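Side-chain contacts in endoglucanase E (PDB 2WAO), which probably acts through its C-terminal esterase domain to remove acetyl groups from plant cell-wall polysaccharides and binds cello-oligosaccharides such as cellohexaose at the same active site: residues Y196-T199 and V205-D208; G15-S20 and P25-S30. All blocks are in the same frame, centred on the assembly; numbering follows the deposited sequence.

Contact 1 of 2, residues Y196-T199 and V205-D208; sequences YPYT and VRWD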
loop_
_atom_site.group_PDB
_atom_site.type_symbol
_atom_site.label_atom_id
_atom_site.label_comp_id
_atom_site.label_asym_id
_atom_site.label_seq_id
_atom_site.Cartn_x
_atom_site.Cartn_y
_atom_site.Cartn_z
ATOM N N TYR A 196 12.843 0.062 1.005
ATOM C CA TYR A 196 12.165 -0.762 2.010
ATOM C C TYR A 196 12.513 -0.403 3.485
ATOM O O TYR A 196 11.608 -0.445 4.291
ATOM C CB TYR A 196 12.396 -2.260 1.738
ATOM C CG TYR A 196 11.698 -3.205 2.689
ATOM C CD1 TYR A 196 10.308 -3.165 2.867
ATOM C CD2 TYR A 196 12.427 -4.157 3.414
ATOM C CE1 TYR A 196 9.662 -4.054 3.762
ATOM C CE2 TYR A 196 11.795 -5.036 4.277
ATOM C CZ TYR A 196 10.404 -4.993 4.430
ATOM O OH TYR A 196 9.780 -5.860 5.339
ATOM N N PRO A 197 13.783 -0.061 3.808
ATOM C CA PRO A 197 14.170 0.286 5.202
ATOM C C PRO A 197 13.580 1.592 5.771
ATOM O O PRO A 197 13.788 1.886 6.973
ATOM C CB PRO A 197 15.722 0.374 5.136
ATOM C CG PRO A 197 16.104 -0.379 3.837
ATOM C CD PRO A 197 14.965 -0.040 2.925
ATOM N N TYR A 198 12.905 2.386 4.932
ATOM C CA TYR A 198 12.572 3.773 5.321
ATOM C C TYR A 198 11.124 4.071 5.741
ATOM O O TYR A 198 10.157 3.520 5.198
ATOM C CB TYR A 198 13.070 4.789 4.264
ATOM C CG TYR A 198 14.574 4.766 4.186
ATOM C CD1 TYR A 198 15.353 5.431 5.145
ATOM C CD2 TYR A 198 15.227 4.019 3.200
ATOM C CE1 TYR A 198 16.740 5.364 5.112
ATOM C CE2 TYR A 198 16.603 3.956 3.138
ATOM C CZ TYR A 198 17.361 4.634 4.113
ATOM O OH TYR A 198 18.735 4.588 4.105
ATOM N N THR A 199 11.014 4.916 6.753
ATOM C CA THR A 199 9.736 5.554 7.107
ATOM C C THR A 199 9.445 6.627 6.071
ATOM O O THR A 199 8.354 6.670 5.506
ATOM C CB THR A 199 9.804 6.215 8.500
ATOM O OG1 THR A 199 10.157 5.210 9.452
ATOM C CG2 THR A 199 8.456 6.812 8.869
ATOM N N VAL A 205 14.762 8.793 6.828
ATOM C CA VAL A 205 14.337 8.431 8.210
ATOM C C VAL A 205 14.061 6.927 8.221
ATOM O O VAL A 205 13.146 6.478 7.548
ATOM C CB VAL A 205 13.110 9.226 8.672
ATOM C CG1 VAL A 205 12.592 8.716 10.058
ATOM C CG2 VAL A 205 13.457 10.718 8.723
ATOM N N ARG A 206 14.882 6.177 8.950
ATOM C CA ARG A 206 14.803 4.708 8.999
ATOM C C ARG A 206 13.643 4.236 9.839
ATOM O O ARG A 206 13.381 4.796 10.903
ATOM C CB ARG A 206 16.089 4.123 9.561
ATOM C CG ARG A 206 17.204 4.258 8.553
ATOM C CD ARG A 206 18.365 3.331 8.847
ATOM N NE ARG A 206 19.218 3.295 7.666
ATOM C CZ ARG A 206 19.406 2.251 6.860
ATOM N NH1 ARG A 206 18.844 1.053 7.088
ATOM N NH2 ARG A 206 20.220 2.418 5.829
ATOM N N TRP A 207 12.980 3.192 9.354
ATOM C CA TRP A 207 11.866 2.525 10.067
ATOM C C TRP A 207 12.366 1.504 11.096
ATOM O O TRP A 207 13.308 0.743 10.829
ATOM C CB TRP A 207 11.000 1.774 9.031
ATOM C CG TRP A 207 9.916 0.980 9.623
ATOM C CD1 TRP A 207 9.757 -0.384 9.524
ATOM C CD2 TRP A 207 8.794 1.467 10.394
ATOM N NE1 TRP A 207 8.625 -0.758 10.178
ATOM C CE2 TRP A 207 8.007 0.341 10.722
ATOM C CE3 TRP A 207 8.389 2.754 10.841
ATOM C CZ2 TRP A 207 6.806 0.437 11.484
ATOM C CZ3 TRP A 207 7.210 2.864 11.601
ATOM C CH2 TRP A 207 6.424 1.692 11.910
ATOM N N ASP A 208 11.748 1.494 12.281
ATOM C CA ASP A 208 12.115 0.515 13.303
ATOM C C ASP A 208 11.159 -0.664 13.105
ATOM O O ASP A 208 9.942 -0.539 13.346
ATOM C CB ASP A 208 11.984 1.110 14.694
ATOM C CG ASP A 208 12.261 0.104 15.795
ATOM O OD1 ASP A 208 12.547 -1.094 15.508
ATOM O OD2 ASP A 208 12.188 0.540 16.951
HETATM O O HOH W 1 15.144 0.254 8.876
#
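Y198 and R206 meet because both side chains set out beside their own backbone N, with CG anti to the carbonyl carbon (chi1 -64° and -72°), and R206 then runs on extended to NE. Although this antiparallel, non-hydrogen-bonded pair sends its CB atoms apart, the arginine swings back across the phenol: CG of R206 lies 3.6 Å from CE1 of Y198, and CZ of Y198 stands over one face of the guanidinium, off-centre. The two planes are 58° apart, far from a parallel stack, and NH2 of R206 comes to 3.1 Å from OH of Y198 at an angle too poor for a hydrogen bond. A long arginine suits this place, since its aliphatic part lies alongside the CE1 side of the ring while the charged end stays exposed. P197 packs the CB of its ring on the arginine, 3.7 Å from NH1 of R206.

Two backbone bonds flank the pair. W207 N gives a nearly straight bond of 2.8 Å to P197 O, lying in the carbonyl plane, and T199 N donates to V205 O in a more bent one. A water donates to both P197 O and W207 O, so the proline carbonyl accepts twice. T199 points toward 205-208, and its small hydroxyl fits at the edge of the W207 indole, OG1 lying in the ring plane 3.3 Å from CE3. The arrangement is a short antiparallel bridge closing a surface loop after helix 192-195, within the esterase domain of the SGNH (GDSL) hydrolase family.

Contact 2 of 2, residues G15-S20 and P25-S30; sequences GRFDFS and PKCAWS. With FMT (formic acid), chain L.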
loop_
_atom_site.group_PDB
_atom_site.type_symbol
_atom_site.label_atom_id
_atom_site.label_comp_id
_atom_site.label_asym_id
_atom_site.label_seq_id
_atom_site.Cartn_x
_atom_site.Cartn_y
_atom_site.Cartn_z
ATOM N N GLY A 15 0.292 2.944 9.920
ATOM C CA GLY A 15 1.278 3.098 8.884
ATOM C C GLY A 15 2.647 3.250 9.515
ATOM O O GLY A 15 2.829 3.082 10.766
ATOM N N ARG A 16 3.605 3.550 8.664
ATOM C CA ARG A 16 4.930 3.966 9.087
ATOM C C ARG A 16 4.926 5.461 9.316
ATOM O O ARG A 16 4.872 6.259 8.362
ATOM C CB ARG A 16 6.030 3.556 8.075
ATOM C CG ARG A 16 6.172 2.029 7.933
ATOM C CD ARG A 16 7.345 1.744 7.033
ATOM N NE ARG A 16 7.605 0.313 6.859
ATOM C CZ ARG A 16 8.650 -0.117 6.174
ATOM N NH1 ARG A 16 9.481 0.783 5.651
ATOM N NH2 ARG A 16 8.875 -1.428 6.007
ATOM N N PHE A 17 4.917 5.853 10.585
ATOM C CA PHE A 17 4.928 7.286 10.917
ATOM C C PHE A 17 6.254 7.668 11.605
ATOM O O PHE A 17 6.834 6.847 12.325
ATOM C CB PHE A 17 3.719 7.671 11.795
ATOM C CG PHE A 17 2.419 7.796 11.051
ATOM C CD1 PHE A 17 1.875 9.053 10.744
ATOM C CD2 PHE A 17 1.695 6.669 10.710
ATOM C CE1 PHE A 17 0.639 9.169 10.062
ATOM C CE2 PHE A 17 0.472 6.776 10.003
ATOM C CZ PHE A 17 -0.069 8.024 9.714
ATOM N N ASP A 18 6.714 8.900 11.354
ATOM C CA ASP A 18 7.819 9.514 12.064
ATOM C C ASP A 18 7.247 10.507 13.094
ATOM O O ASP A 18 6.467 11.415 12.739
ATOM C CB ASP A 18 8.695 10.230 11.044
ATOM C CG ASP A 18 9.797 11.085 11.662
ATOM O OD1 ASP A 18 10.389 10.715 12.695
ATOM O OD2 ASP A 18 10.104 12.138 11.044
ATOM N N PHE A 19 7.629 10.339 14.359
ATOM C CA PHE A 19 7.096 11.209 15.430
ATOM C C PHE A 19 8.142 12.215 15.949
ATOM O O PHE A 19 7.954 12.824 17.009
ATOM C CB PHE A 19 6.545 10.313 16.554
ATOM C CG PHE A 19 5.354 9.473 16.138
ATOM C CD1 PHE A 19 4.073 10.021 16.146
ATOM C CD2 PHE A 19 5.509 8.133 15.737
ATOM C CE1 PHE A 19 2.948 9.273 15.790
ATOM C CE2 PHE A 19 4.383 7.368 15.363
ATOM C CZ PHE A 19 3.097 7.947 15.392
ATOM N N SER A 20 9.211 12.432 15.189
ATOM C CA SER A 20 10.345 13.218 15.690
ATOM C C SER A 20 10.025 14.722 15.841
ATOM O O SER A 20 10.604 15.392 16.685
ATOM C CB SER A 20 11.606 12.969 14.863
ATOM O OG SER A 20 11.497 13.519 13.571
ATOM N N PRO A 25 2.932 14.178 13.497
ATOM C CA PRO A 25 3.472 12.964 12.884
ATOM C C PRO A 25 3.545 13.129 11.385
ATOM O O PRO A 25 2.713 13.846 10.808
ATOM C CB PRO A 25 2.453 11.887 13.238
ATOM C CG PRO A 25 1.677 12.435 14.365
ATOM C CD PRO A 25 1.651 13.917 14.173
ATOM N N LYS A 26 4.571 12.514 10.795
ATOM C CA LYS A 26 4.840 12.572 9.378
ATOM C C LYS A 26 4.768 11.181 8.797
ATOM O O LYS A 26 5.108 10.206 9.470
ATOM C CB LYS A 26 6.245 13.098 9.128
ATOM C CG LYS A 26 6.473 14.545 9.552
ATOM C CD LYS A 26 7.784 15.000 8.955
ATOM C CE LYS A 26 8.529 15.754 9.998
ATOM N NZ LYS A 26 9.801 16.317 9.464
ATOM N N CYS A 27 4.300 11.095 7.548
ATOM C CA CYS A 27 4.177 9.794 6.868
ATOM C C CYS A 27 4.339 10.004 5.361
ATOM O O CYS A 27 4.310 11.155 4.874
ATOM C CB CYS A 27 2.859 9.096 7.162
ATOM S SG CYS A 27 1.499 9.923 6.386
ATOM N N ALA A 28 4.538 8.900 4.638
ATOM C CA ALA A 28 4.812 8.981 3.202
ATOM C C ALA A 28 4.096 7.876 2.435
ATOM O O ALA A 28 3.494 8.115 1.388
ATOM C CB ALA A 28 6.293 8.901 2.944
ATOM N N TRP A 29 4.137 6.659 2.958
ATOM C CA TRP A 29 3.672 5.524 2.149
ATOM C C TRP A 29 2.184 5.546 1.832
ATOM O O TRP A 29 1.350 5.977 2.659
ATOM C CB TRP A 29 4.076 4.197 2.773
ATOM C CG TRP A 29 5.575 4.034 2.903
ATOM C CD1 TRP A 29 6.307 4.163 4.057
ATOM C CD2 TRP A 29 6.519 3.743 1.858
ATOM N NE1 TRP A 29 7.654 3.939 3.794
ATOM C CE2 TRP A 29 7.807 3.685 2.460
ATOM C CE3 TRP A 29 6.401 3.458 0.476
ATOM C CZ2 TRP A 29 8.970 3.376 1.726
ATOM C CZ3 TRP A 29 7.547 3.156 -0.247
ATOM C CH2 TRP A 29 8.826 3.128 0.373
ATOM N N SER A 30 1.849 5.048 0.631
ATOM C CA SER A 30 0.448 4.827 0.235
ATOM C C SER A 30 -0.357 4.226 1.392
ATOM O O SER A 30 0.082 3.298 2.069
ATOM C CB SER A 30 0.355 3.792 -0.895
ATOM O OG SER A 30 1.028 4.209 -2.037
HETATM C C FMT L . -0.836 0.210 12.773
HETATM O O1 FMT L . 0.142 0.603 12.118
HETATM O O2 FMT L . -1.908 -0.220 12.305
HETATM O O HOH W 2 5.420 6.535 5.805
HETATM O O HOH W 3 11.507 14.084 9.989
#
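Backbone hydrogen bonds join D18 and K26 in both directions, making them an antiparallel hydrogen-bonded pair: D18 N reaches K26 O at 2.8 Å, and K26 N reaches D18 O at 2.9 Å. Weaker CA-H...O contacts lie beside them, from F17 CA to K26 O and from P25 CA to D18 O, and a water bridges R16 O and A28 N. P25, lacking an N-H, ends the pairing with a compact, puckered ring that offers carbon to F17 and F19.

Apolar and sulfur contacts gather round F17. The CB of C27 sits over one face of the phenyl, 3.8 Å from its centroid and 19° off the normal, a CH-pi contact. The slim C27 side chain (chi1 70°) turns SG between backbone N and carbonyl carbon, and it meets the ring obliquely. P25 CB touches two phenylalanines, 3.8 Å from CD1 of F17 and 3.7 Å from CE1 of F19. Farther along, CD of the extended R16 passes NE1 of W29, the guanidinium and indole planes nearly perpendicular; R16 NH1 bonds Y196 O and Y198 O, and W29 NE1 also bonds Y198 O.

Opposite charges suit D18 and K26, which run side by side; a water links D18 OD2 to K26 NZ, whose direct separation of 4.5 Å is beyond a salt bridge. S20 N bonds D18 OD1 in an Asx turn, and S20 OG adds a second bond from the same face of the carboxylate.

Strand 17-18 edges a five-stranded antiparallel sheet; strand 26-27 lies between it and strand 102-108, while R16 and W29 reach strand 168-174.

Overall arrangement
From the N terminus, contact 2 comes first: the chain passes through 15-20, turns, and returns at 25-30, closing a short-stranded beta hairpin in the N-terminal domain of the carbohydrate esterase. Much later, after helix 192-195, contact 1 closes another short loop, from 196-199 to 205-208, in the GDSL-like domain. The two loops follow in series, neither nesting nor crossing, yet their centres are about 10 Å apart. R16 crosses the gap: it bonds the carbonyls of Y196 and Y198, makes a cation-pi contact with W207 and forms a salt bridge with E126 on strand 123-129. The hairpin's antiparallel sheet is thereby tied to the parallel sheet of the esterase domain.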